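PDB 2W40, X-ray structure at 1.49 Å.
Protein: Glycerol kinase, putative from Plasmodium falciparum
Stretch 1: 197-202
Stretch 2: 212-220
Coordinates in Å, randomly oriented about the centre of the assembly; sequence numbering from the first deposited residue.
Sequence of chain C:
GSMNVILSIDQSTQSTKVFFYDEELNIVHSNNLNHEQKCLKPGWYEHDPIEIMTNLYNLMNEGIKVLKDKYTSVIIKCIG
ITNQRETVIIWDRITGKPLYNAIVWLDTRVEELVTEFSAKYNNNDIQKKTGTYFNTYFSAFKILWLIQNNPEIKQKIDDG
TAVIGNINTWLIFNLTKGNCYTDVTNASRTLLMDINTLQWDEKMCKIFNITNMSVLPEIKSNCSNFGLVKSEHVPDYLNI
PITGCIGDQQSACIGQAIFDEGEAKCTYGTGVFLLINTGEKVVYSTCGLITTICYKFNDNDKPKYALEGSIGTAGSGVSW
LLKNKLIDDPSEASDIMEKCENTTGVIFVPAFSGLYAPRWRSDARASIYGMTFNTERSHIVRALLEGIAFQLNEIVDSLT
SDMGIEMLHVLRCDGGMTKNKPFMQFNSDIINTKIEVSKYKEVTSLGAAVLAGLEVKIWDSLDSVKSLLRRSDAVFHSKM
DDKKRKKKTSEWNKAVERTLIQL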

# COMPACT_ATOMS: atom_id res chain seq x y z
N THR C 197 10.38 -31.37 -30.92
CA THR C 197 11.36 -32.44 -31.03
C THR C 197 11.97 -32.89 -29.67
O THR C 197 12.67 -33.93 -29.60
CB THR C 197 12.49 -32.07 -31.93
OG1 THR C 197 13.29 -31.08 -31.25
CG2 THR C 197 12.03 -31.55 -33.27
N LEU C 198 11.79 -32.06 -28.62
CA LEU C 198 12.27 -32.37 -27.32
C LEU C 198 13.78 -32.39 -27.23
O LEU C 198 14.37 -33.08 -26.37
CB LEU C 198 11.69 -33.65 -26.76
CG LEU C 198 10.15 -33.76 -26.77
CD1 LEU C 198 9.66 -35.09 -26.15
CD2 LEU C 198 9.41 -32.60 -26.25
N GLN C 199 14.42 -31.63 -28.13
CA GLN C 199 15.87 -31.45 -28.07
C GLN C 199 16.31 -30.03 -27.87
O GLN C 199 15.61 -29.12 -28.21
CB GLN C 199 16.41 -31.87 -29.43
CG GLN C 199 16.02 -33.30 -29.93
CD GLN C 199 16.62 -34.40 -29.14
OE1 GLN C 199 17.65 -34.21 -28.46
NE2 GLN C 199 15.99 -35.58 -29.18
N TRP C 200 17.45 -29.82 -27.27
CA TRP C 200 18.07 -28.48 -27.20
C TRP C 200 18.19 -27.96 -28.62
O TRP C 200 18.61 -28.72 -29.53
CB TRP C 200 19.42 -28.54 -26.55
CG TRP C 200 19.46 -29.05 -25.14
CD1 TRP C 200 20.14 -30.12 -24.71
CD2 TRP C 200 18.75 -28.54 -24.01
NE1 TRP C 200 19.97 -30.32 -23.35
CE2 TRP C 200 19.14 -29.34 -22.88
CE3 TRP C 200 17.89 -27.44 -23.80
CZ2 TRP C 200 18.64 -29.11 -21.59
CZ3 TRP C 200 17.40 -27.21 -22.52
CH2 TRP C 200 17.82 -28.03 -21.40
N ASP C 201 17.81 -26.71 -28.80
CA ASP C 201 17.76 -26.09 -30.15
C ASP C 201 18.99 -25.19 -30.37
O ASP C 201 19.24 -24.21 -29.62
CB ASP C 201 16.52 -25.28 -30.28
CG ASP C 201 16.33 -24.77 -31.70
OD1 ASP C 201 16.16 -25.59 -32.63
OD2 ASP C 201 16.48 -23.53 -31.85
N GLU C 202 19.72 -25.51 -31.44
CA GLU C 202 20.94 -24.76 -31.75
C GLU C 202 20.70 -23.27 -31.99
O GLU C 202 21.44 -22.42 -31.49
CB GLU C 202 21.70 -25.41 -32.94
CG GLU C 202 23.09 -24.82 -33.12
CD GLU C 202 23.89 -25.43 -34.27
OE1 GLU C 202 23.54 -26.56 -34.70
OE2 GLU C 202 24.84 -24.73 -34.71
N ASN C 212 28.52 -23.30 -26.61
CA ASN C 212 28.98 -24.69 -26.47
C ASN C 212 27.83 -25.43 -25.79
O ASN C 212 27.56 -25.26 -24.62
CB ASN C 212 30.25 -24.71 -25.64
CG ASN C 212 30.85 -26.04 -25.55
OD1 ASN C 212 30.16 -27.04 -25.75
ND2 ASN C 212 32.13 -26.09 -25.13
N MET C 213 27.13 -26.20 -26.61
CA MET C 213 25.92 -26.85 -26.12
C MET C 213 26.20 -28.01 -25.17
O MET C 213 25.31 -28.60 -24.57
CB MET C 213 25.02 -27.24 -27.32
CG MET C 213 24.32 -26.05 -27.90
SD MET C 213 23.49 -26.44 -29.40
CE MET C 213 21.91 -27.16 -28.78
N SER C 214 27.48 -28.39 -25.05
CA SER C 214 27.85 -29.41 -24.11
C SER C 214 27.63 -29.11 -22.66
O SER C 214 27.68 -30.02 -21.85
CB SER C 214 29.30 -29.83 -24.36
OG SER C 214 30.25 -29.08 -23.76
N VAL C 215 27.45 -27.83 -22.33
CA VAL C 215 27.17 -27.39 -20.98
C VAL C 215 25.76 -27.69 -20.53
O VAL C 215 25.46 -27.53 -19.38
CB VAL C 215 27.48 -25.89 -20.80
CG1 VAL C 215 28.98 -25.61 -21.22
CG2 VAL C 215 26.45 -25.03 -21.54
N LEU C 216 24.89 -28.07 -21.49
CA LEU C 216 23.50 -28.42 -21.22
C LEU C 216 23.38 -29.89 -20.86
O LEU C 216 23.98 -30.75 -21.51
CB LEU C 216 22.61 -27.99 -22.35
CG LEU C 216 22.59 -26.49 -22.67
CD1 LEU C 216 22.00 -26.31 -24.11
CD2 LEU C 216 21.77 -25.75 -21.68
N PRO C 217 22.57 -30.19 -19.86
CA PRO C 217 22.39 -31.58 -19.45
C PRO C 217 21.52 -32.37 -20.39
O PRO C 217 20.66 -31.80 -21.05
CB PRO C 217 21.72 -31.41 -18.05
CG PRO C 217 20.85 -30.15 -18.21
CD PRO C 217 21.80 -29.24 -19.04
N GLU C 218 21.68 -33.68 -20.36
CA GLU C 218 20.88 -34.57 -21.19
C GLU C 218 19.41 -34.51 -20.76
O GLU C 218 19.16 -34.65 -19.56
CB GLU C 218 21.35 -36.02 -21.06
CG GLU C 218 20.56 -36.98 -21.95
CD GLU C 218 20.98 -38.45 -21.73
OE1 GLU C 218 22.10 -38.68 -21.19
OE2 GLU C 218 20.19 -39.34 -22.14
N ILE C 219 18.52 -34.43 -21.73
CA ILE C 219 17.05 -34.36 -21.48
C ILE C 219 16.48 -35.82 -21.39
O ILE C 219 16.64 -36.62 -22.32
CB ILE C 219 16.28 -33.58 -22.57
CG1 ILE C 219 16.84 -32.13 -22.67
CG2 ILE C 219 14.74 -33.54 -22.33
CD1 ILE C 219 16.32 -31.39 -23.85
N LYS C 220 15.94 -36.12 -20.21
CA LYS C 220 15.43 -37.45 -19.90
C LYS C 220 13.92 -37.45 -19.85
O LYS C 220 13.29 -36.44 -19.69
CB LYS C 220 15.93 -37.90 -18.53
CG LYS C 220 17.48 -37.97 -18.40
CD LYS C 220 18.03 -39.24 -18.67
CE LYS C 220 18.22 -40.04 -17.41
NZ LYS C 220 18.57 -41.44 -17.87

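The contact between these two stretches is built round one side chain, that of Trp-200. The residue Trp-200 has 137 Å² covered by the second stretch, more than any other residue here. Ile-219 and Met-213 follow, with 82 and 78 Å². The whole contact buries 425 Å², both sides summed.

In the first stretch, Glu-202 lies in a helix, and Asp-201 sits at its N-cap. The Asp-201 side chain caps a backbone N just past the stretch. After Asn-212 the second stretch forms a 3-10 segment, 213-215; it ends in a strand, 218-220. The backbones run in opposite senses. Gln-199 CA lies 7.3 Å from Ile-219 CA, Trp-200 CA lies 8.1 Å from Leu-216 CA, and Glu-202 CA lies 7.8 Å from Met-213 CA. No backbone-to-backbone hydrogen bond spans that gap, and side chains fill it.

Trp-200 points toward the second stretch, with chi1 in the m well. Its indole lies between two aliphatic groups. Leu-216 CB sits over one face, 3.8 Å from the centroid of the five-membered ring of Trp-200. Ile-219 CD1 sits over the opposite face, 3.7 Å from that same centroid of Trp-200. Both carbons lie close to the ring normal, 19° and 15° off it. These are CH-pi contacts, in which weakly polarised C-H groups meet the electron-rich face of the indole.

The ring edge carries the polar part. Trp-200 NE1 donates a hydrogen bond to Pro-217 O, at 2.8 Å with an N-H...O angle of 147°. This is the only hydrogen bond across the stretches. It gives the indole N-H a partner within a mostly apolar contact. The acceptor lies near the ring plane, which suits the in-plane N-H. Pro-217 also adds an apolar contact, with Pro-217 CD 4.1 Å from Trp-200 CZ2.

Ile-219 points toward the first stretch and extends its CD1 methyl, with chi1 m and chi2 t. Ile-219 CD1 lies 3.6 Å from Trp-200 CE2 and 3.6 Å from Leu-198 O, the latter a van der Waals contact with the backbone. One methyl therefore touches both the indole and the chain leading into it. The next residue back in the strand, Glu-218, points away and makes no contact.

Met-213 packs at the other end. Met-213 CE lies 3.6 Å from Trp-200 CB, 3.9 Å from Asp-201 C and 3.8 Å from Glu-202 N. The terminal methyl thus rests against the backbone where the helix begins. Glu-202 adds an aliphatic part of its side chain, with Glu-202 CG 4.1 Å from Met-213 SD.

The turn that carries Met-213 is held by local bonds. Ser-214 N donates to Asn-212 OD1 at 3.1 Å, and Leu-216 N donates to Met-213 O at 3.2 Å. The second bond links the backbones of two residues that both pack against Trp-200.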